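Unsaturated glucuronyl hydrolase (Streptococcus agalactiae, PDB 2ZZR) hydrolyses the glycosidic bonds of unsaturated chondroitin, hyaluronan and heparin disaccharides, releasing the unsaturated uronic acid. Local coordinates at residues 1-6 and 268-273; 258-263 and 314-319. One frame throughout, in Å; residues are numbered along the deposited sequence.

Contact 1: 1-6 and 268-273; sequences MKIKPV and IILFKG
I3 and V6, in the extended N-terminal segment 1-6, close on L270 of helix 265-280, an outer patch of the alpha-barrel fold of this glycoside hydrolase family 88 enzyme. The contact is purely apolar, and on the helix side one methyl does the touching. L270 has CG anti to its backbone N (chi1 -160°) and chi2 near 64°, which swings CD1 out to the incoming chain although its CB does not itself point at segment 1-6. Both branches of V6 meet this methyl: CG1 of V6 lies 3.8 Å from CD1 of L270, and CG2 of V6 lies 4.0 Å from it. I3 approaches with its short branch, CG2; each of the two side chains crosses L270 at about a right angle. G273, further along the helix, presents bare backbone on the V6 side. Polar bonds also link the segment to another helix: K2 O and K4 N both bond to the side chain of N207 on helix 192-209, and A206 of that helix also touches L270. The longest of these apolar approaches is that of CG2 of I3, 4.2 Å from CD1 of L270.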
# COMPACT_ATOMS: atom_id res chain seq x y z
N MET A 1 11.17 -20.59 8.71
CA MET A 1 9.77 -20.77 9.19
C MET A 1 8.85 -21.25 8.06
O MET A 1 8.83 -20.67 6.98
CB MET A 1 9.25 -19.45 9.79
CG MET A 1 7.82 -19.50 10.32
SD MET A 1 7.59 -20.63 11.70
CE MET A 1 8.82 -20.03 12.87
N LYS A 2 8.09 -22.30 8.33
CA LYS A 2 7.14 -22.84 7.36
C LYS A 2 5.90 -21.95 7.24
O LYS A 2 5.40 -21.42 8.23
CB LYS A 2 6.71 -24.25 7.75
CG LYS A 2 7.79 -25.31 7.57
CD LYS A 2 7.46 -26.55 8.38
CE LYS A 2 8.45 -27.67 8.14
NZ LYS A 2 8.16 -28.82 9.05
N ILE A 3 5.44 -21.78 6.00
CA ILE A 3 4.15 -21.17 5.73
C ILE A 3 3.17 -22.28 5.35
O ILE A 3 3.47 -23.14 4.52
CB ILE A 3 4.23 -20.09 4.62
CG1 ILE A 3 5.16 -18.94 5.06
CG2 ILE A 3 2.84 -19.55 4.27
CD1 ILE A 3 5.43 -17.90 3.97
N LYS A 4 1.99 -22.25 5.98
CA LYS A 4 0.95 -23.24 5.73
C LYS A 4 0.56 -23.25 4.25
O LYS A 4 0.64 -22.22 3.58
CB LYS A 4 -0.29 -22.92 6.57
CG LYS A 4 -0.97 -21.63 6.11
CD LYS A 4 -2.16 -21.27 6.95
CE LYS A 4 -2.74 -19.96 6.46
NZ LYS A 4 -3.92 -19.58 7.26
N PRO A 5 0.13 -24.42 3.73
CA PRO A 5 -0.37 -24.46 2.36
C PRO A 5 -1.56 -23.52 2.14
O PRO A 5 -2.40 -23.37 3.03
CB PRO A 5 -0.80 -25.92 2.19
CG PRO A 5 -0.00 -26.68 3.20
CD PRO A 5 0.12 -25.75 4.37
N VAL A 6 -1.60 -22.90 0.97
CA VAL A 6 -2.76 -22.11 0.53
C VAL A 6 -3.19 -22.61 -0.84
O VAL A 6 -2.37 -23.09 -1.63
CB VAL A 6 -2.48 -20.57 0.48
CG1 VAL A 6 -2.12 -20.04 1.85
CG2 VAL A 6 -1.39 -20.23 -0.56
N ILE A 268 6.88 -16.25 -2.75
CA ILE A 268 6.45 -16.22 -4.14
C ILE A 268 5.18 -17.06 -4.31
O ILE A 268 4.24 -16.64 -4.98
CB ILE A 268 7.59 -16.68 -5.09
CG1 ILE A 268 8.62 -15.55 -5.24
CG2 ILE A 268 7.04 -17.10 -6.46
CD1 ILE A 268 9.90 -15.94 -5.99
N ILE A 269 5.14 -18.23 -3.69
CA ILE A 269 3.94 -19.08 -3.76
C ILE A 269 2.74 -18.39 -3.10
O ILE A 269 1.63 -18.39 -3.64
CB ILE A 269 4.19 -20.50 -3.19
CG1 ILE A 269 5.25 -21.25 -4.03
CG2 ILE A 269 2.90 -21.31 -3.12
CD1 ILE A 269 5.01 -21.25 -5.53
N LEU A 270 2.98 -17.76 -1.95
CA LEU A 270 1.93 -17.01 -1.25
C LEU A 270 1.42 -15.86 -2.12
O LEU A 270 0.21 -15.62 -2.19
CB LEU A 270 2.43 -16.51 0.09
CG LEU A 270 1.35 -16.15 1.11
CD1 LEU A 270 0.53 -17.39 1.52
CD2 LEU A 270 1.96 -15.49 2.32
N PHE A 271 2.34 -15.17 -2.79
CA PHE A 271 1.98 -14.14 -3.77
C PHE A 271 1.09 -14.69 -4.87
O PHE A 271 0.09 -14.07 -5.23
CB PHE A 271 3.23 -13.51 -4.41
CG PHE A 271 2.93 -12.67 -5.63
CD1 PHE A 271 2.67 -11.30 -5.51
CD2 PHE A 271 2.90 -13.25 -6.91
CE1 PHE A 271 2.40 -10.52 -6.65
CE2 PHE A 271 2.62 -12.48 -8.05
CZ PHE A 271 2.37 -11.11 -7.92
N LYS A 272 1.47 -15.84 -5.44
CA LYS A 272 0.72 -16.42 -6.54
C LYS A 272 -0.71 -16.71 -6.08
O LYS A 272 -1.67 -16.41 -6.79
CB LYS A 272 1.43 -17.67 -7.07
CG LYS A 272 2.66 -17.35 -7.96
CD LYS A 272 3.71 -18.48 -8.00
CE LYS A 272 3.21 -19.76 -8.66
NZ LYS A 272 2.95 -19.66 -10.12
N GLY A 273 -0.85 -17.25 -4.88
CA GLY A 273 -2.17 -17.55 -4.32
C GLY A 273 -3.04 -16.31 -4.19
O GLY A 273 -4.16 -16.26 -4.71

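Contact 2: 258-263 and 314-319; sequences SYRKMK and IHEMLK
Y259 and M317 make the apolar half of a helix-to-helix contact in the alpha barrel, between the C-terminal parts of helices 245-262 and 304-318. The thioether chain of M317 is bent at both chi2 and chi3, and this double bend carries its terminal methyl across to the tyrosine. CE of M317 reaches CD2 of Y259 at 3.7 Å and CG of the same ring at 4.0 Å. The methyl comes to the ring obliquely, near the end attached to the backbone, so the phenol oxygen plays no part in this pairing. Y320, following segment 314-319 in the chain, adds an edge-to-face contact with the Y259 ring.

The charged half forms no direct bond across the contact. OE1 of E316 rests against the aliphatic part of R260, 3.3 Å from CD and 3.5 Å from CG, while NE of R260 remains 4.4 Å from OE1 of E316, too far for a salt bridge. The guanidinium and carboxylate planes stand 85° apart. Each group is engaged elsewhere: NE of R260 bonds to L257 O, one turn back on its own helix, and NH2 pairs with the C-terminal carboxylate of W397. OE2 of E316 takes NZ of K319 at 2.8 Å on its syn side, 26° out of the carboxylate plane, and also forms a salt bridge with R388. Two cationic partners on one oxygen would probably keep E316 ionised.

Around the pair, helix 265-280 packs against Y259 through Q267 and I268 and against M317 through F271, helix 192-209 lies against S258 and M262, and R388 reaches E316 from helix 376-390.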
# COMPACT_ATOMS: atom_id res chain seq x y z
N SER A 258 8.42 -7.66 1.18
CA SER A 258 9.15 -8.43 2.19
C SER A 258 10.08 -9.46 1.57
O SER A 258 11.17 -9.73 2.10
CB SER A 258 8.18 -9.11 3.14
OG SER A 258 7.38 -8.14 3.79
N TYR A 259 9.65 -10.04 0.45
CA TYR A 259 10.47 -11.02 -0.27
C TYR A 259 11.84 -10.44 -0.65
O TYR A 259 12.86 -11.15 -0.58
CB TYR A 259 9.75 -11.55 -1.51
CG TYR A 259 10.62 -12.46 -2.35
CD1 TYR A 259 10.76 -13.81 -2.04
CD2 TYR A 259 11.33 -11.96 -3.45
CE1 TYR A 259 11.58 -14.64 -2.81
CE2 TYR A 259 12.15 -12.78 -4.21
CZ TYR A 259 12.27 -14.12 -3.89
OH TYR A 259 13.09 -14.93 -4.65
N ARG A 260 11.88 -9.17 -1.04
CA ARG A 260 13.16 -8.51 -1.36
C ARG A 260 14.18 -8.77 -0.27
O ARG A 260 15.36 -8.99 -0.54
CB ARG A 260 13.00 -7.00 -1.44
CG ARG A 260 12.08 -6.46 -2.51
CD ARG A 260 12.00 -4.94 -2.36
NE ARG A 260 11.46 -4.55 -1.06
CZ ARG A 260 11.68 -3.38 -0.46
NH1 ARG A 260 12.44 -2.45 -1.04
NH2 ARG A 260 11.14 -3.13 0.73
N LYS A 261 13.70 -8.71 0.97
CA LYS A 261 14.56 -8.68 2.14
C LYS A 261 14.72 -10.04 2.81
O LYS A 261 15.56 -10.21 3.71
CB LYS A 261 14.02 -7.66 3.15
CG LYS A 261 13.73 -6.29 2.55
CD LYS A 261 14.99 -5.66 1.94
CE LYS A 261 14.69 -4.31 1.31
NZ LYS A 261 15.95 -3.75 0.70
N MET A 262 13.92 -11.01 2.38
CA MET A 262 13.87 -12.31 3.04
C MET A 262 14.23 -13.45 2.09
O MET A 262 14.82 -14.45 2.52
CB MET A 262 12.49 -12.54 3.66
CG MET A 262 12.18 -11.58 4.78
SD MET A 262 10.48 -11.66 5.36
CE MET A 262 10.42 -13.33 6.00
N LYS A 263 13.86 -13.28 0.82
CA LYS A 263 14.18 -14.25 -0.24
C LYS A 263 13.76 -15.67 0.11
O LYS A 263 14.51 -16.64 -0.11
CB LYS A 263 15.66 -14.15 -0.62
CG LYS A 263 16.03 -12.83 -1.30
CD LYS A 263 15.17 -12.61 -2.55
CE LYS A 263 15.55 -11.36 -3.32
NZ LYS A 263 16.38 -11.73 -4.52
N ILE A 314 2.28 -6.48 -8.18
CA ILE A 314 2.57 -7.36 -9.32
C ILE A 314 3.87 -6.90 -10.00
O ILE A 314 4.75 -7.71 -10.30
CB ILE A 314 1.39 -7.40 -10.32
CG1 ILE A 314 0.16 -8.06 -9.67
CG2 ILE A 314 1.78 -8.17 -11.60
CD1 ILE A 314 -1.12 -7.89 -10.48
N HIS A 315 3.99 -5.59 -10.21
CA HIS A 315 5.19 -5.02 -10.82
C HIS A 315 6.44 -5.41 -10.03
O HIS A 315 7.45 -5.85 -10.60
CB HIS A 315 5.08 -3.50 -10.93
CG HIS A 315 6.26 -2.85 -11.58
ND1 HIS A 315 6.33 -2.60 -12.94
CD2 HIS A 315 7.43 -2.43 -11.06
CE1 HIS A 315 7.50 -2.05 -13.22
NE2 HIS A 315 8.18 -1.93 -12.10
N GLU A 316 6.36 -5.26 -8.71
CA GLU A 316 7.46 -5.63 -7.82
C GLU A 316 7.84 -7.11 -7.90
O GLU A 316 9.01 -7.45 -8.08
CB GLU A 316 7.15 -5.22 -6.38
CG GLU A 316 8.31 -5.44 -5.40
CD GLU A 316 9.56 -4.63 -5.77
OE1 GLU A 316 10.66 -5.06 -5.36
OE2 GLU A 316 9.44 -3.58 -6.45
N MET A 317 6.85 -8.00 -7.76
CA MET A 317 7.12 -9.44 -7.77
C MET A 317 7.75 -9.91 -9.08
O MET A 317 8.59 -10.82 -9.08
CB MET A 317 5.84 -10.23 -7.51
CG MET A 317 6.08 -11.73 -7.27
SD MET A 317 6.52 -12.15 -5.57
CE MET A 317 8.29 -11.91 -5.59
N LEU A 318 7.34 -9.29 -10.18
CA LEU A 318 7.81 -9.65 -11.52
C LEU A 318 9.30 -9.42 -11.70
O LEU A 318 9.92 -9.99 -12.61
CB LEU A 318 7.02 -8.89 -12.59
CG LEU A 318 5.94 -9.64 -13.39
CD1 LEU A 318 5.38 -10.88 -12.68
CD2 LEU A 318 4.84 -8.69 -13.82
N LYS A 319 9.89 -8.59 -10.84
CA LYS A 319 11.34 -8.39 -10.85
C LYS A 319 12.08 -9.69 -10.49
O LYS A 319 13.23 -9.89 -10.91
CB LYS A 319 11.76 -7.30 -9.87
CG LYS A 319 11.24 -5.93 -10.20
CD LYS A 319 11.55 -4.95 -9.10
CE LYS A 319 10.99 -3.57 -9.41
NZ LYS A 319 11.28 -2.63 -8.28

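In the fold
Helix 265-280 joins the two contacts, since it follows helix 245-262 and precedes helix 304-318 in the chain. Contact 1 lies farther out, its centre about 20 Å from the centre of the chain, where a non-helical segment lies against the helix; the centre of contact 2, which pairs two helices, is about 14 Å from it. Both are partly buried. Contact 1 is aliphatic throughout, with its polar bonds made to other elements, whereas contact 2 combines a methionine–tyrosine pairing with charged groups whose salt bridges go to other partners, not to each other. The two patches touch directly: CD2 of F271 lies 3.5 Å from CG of M317, and I268 packs on both Y259 and M317.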